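Side-chain contact in succinyl-CoA:3-ketoacid-coenzyme A transferase subunit B (Bacillus subtilis, PDB 3CDK), which probably catalyses the transfer of coenzyme A from succinyl-CoA to a 3-oxo acid, giving a 3-oxoacyl-CoA and succinate: residues Glu38-Asp41 / Gly42-Val45. Residues are numbered along the deposited sequence; the frame is centred on the assembly and turned at random.
Sequences EIPD and GVHV
Pro40 and Val43 close a beta turn over Asp41 and Gly42: the backbone N of Val43 donates to Pro40 O at 2.9 Å, with an N-H...O angle of 153°. Phi and psi at Asp41 and Gly42 both fall in the right-handed helical region, consistent with a type I or III turn.

Apolar contacts lie beside this bond. Ile39 CG2 lies 4.4 Å from Val43 CB. On Val43, CG1 is anti to the backbone N (chi1 -177°), which leaves CG2 beside that N and 4.3 Å from Pro40 CD on the proline ring. Val43 also rests on Ile19.

Polar side chains contribute little across the turn. The imidazole of His44 approaches Asp41 O obliquely, NE2 being 3.5 Å away without a hydrogen bond, while Asp21 OD1 accepts a bond from His44 N.

The turn sits on the surface in the loop between strands 24-27 and 46-49, away from the predicted active-site Glu50. Its chemistry implies that the reversal rests on one backbone bond and the helical torsions of its corners, with loose aliphatic contacts beside them; Asp41 OD1 and His44 NE2 are 6.4 Å apart, too far for a charge pair.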
# COMPACT_ATOMS: atom_id res chain seq x y z
N GLU B 38 6.56 -18.65 27.04
CA GLU B 38 7.05 -20.02 27.09
C GLU B 38 7.54 -20.52 25.73
O GLU B 38 7.51 -21.72 25.42
CB GLU B 38 6.10 -20.96 27.87
CG GLU B 38 6.13 -20.76 29.44
CD GLU B 38 7.47 -21.18 30.15
OE1 GLU B 38 8.42 -21.67 29.48
OE2 GLU B 38 7.58 -21.03 31.40
N ILE B 39 8.08 -19.59 24.96
CA ILE B 39 8.86 -19.93 23.78
C ILE B 39 10.29 -20.25 24.19
O ILE B 39 10.93 -19.44 24.86
CB ILE B 39 8.84 -18.79 22.76
CG1 ILE B 39 7.49 -18.77 22.04
CG2 ILE B 39 9.97 -18.93 21.77
CD1 ILE B 39 7.15 -17.45 21.39
N PRO B 40 10.80 -21.44 23.79
CA PRO B 40 12.12 -21.89 24.23
C PRO B 40 13.25 -21.26 23.42
O PRO B 40 13.08 -20.93 22.24
CB PRO B 40 12.07 -23.41 24.02
CG PRO B 40 10.71 -23.72 23.41
CD PRO B 40 10.15 -22.43 22.91
N ASP B 41 14.41 -21.12 24.06
CA ASP B 41 15.54 -20.39 23.51
C ASP B 41 16.07 -20.88 22.17
O ASP B 41 16.57 -20.08 21.38
CB ASP B 41 16.68 -20.32 24.53
CG ASP B 41 16.55 -19.13 25.46
OD1 ASP B 41 15.56 -18.36 25.32
OD2 ASP B 41 17.44 -18.95 26.32
N GLY B 42 15.99 -22.18 21.92
CA GLY B 42 16.34 -22.71 20.60
C GLY B 42 15.62 -21.98 19.48
O GLY B 42 16.20 -21.72 18.42
N VAL B 43 14.37 -21.61 19.74
CA VAL B 43 13.45 -21.14 18.71
C VAL B 43 13.45 -19.60 18.49
O VAL B 43 13.07 -18.84 19.39
CB VAL B 43 12.00 -21.69 18.97
CG1 VAL B 43 11.05 -21.26 17.85
CG2 VAL B 43 12.01 -23.22 19.11
N HIS B 44 13.86 -19.17 17.29
CA HIS B 44 13.92 -17.75 16.92
C HIS B 44 12.88 -17.37 15.87
O HIS B 44 12.84 -17.90 14.74
CB HIS B 44 15.31 -17.34 16.47
CG HIS B 44 16.36 -17.52 17.53
ND1 HIS B 44 17.39 -18.44 17.41
CD2 HIS B 44 16.52 -16.92 18.73
CE1 HIS B 44 18.15 -18.38 18.49
NE2 HIS B 44 17.65 -17.47 19.30
N VAL B 45 12.06 -16.43 16.27
CA VAL B 45 10.83 -16.16 15.61
C VAL B 45 10.61 -14.64 15.67
O VAL B 45 11.34 -13.95 16.39
CB VAL B 45 9.71 -16.90 16.36
CG1 VAL B 45 9.10 -16.03 17.47
CG2 VAL B 45 8.65 -17.33 15.40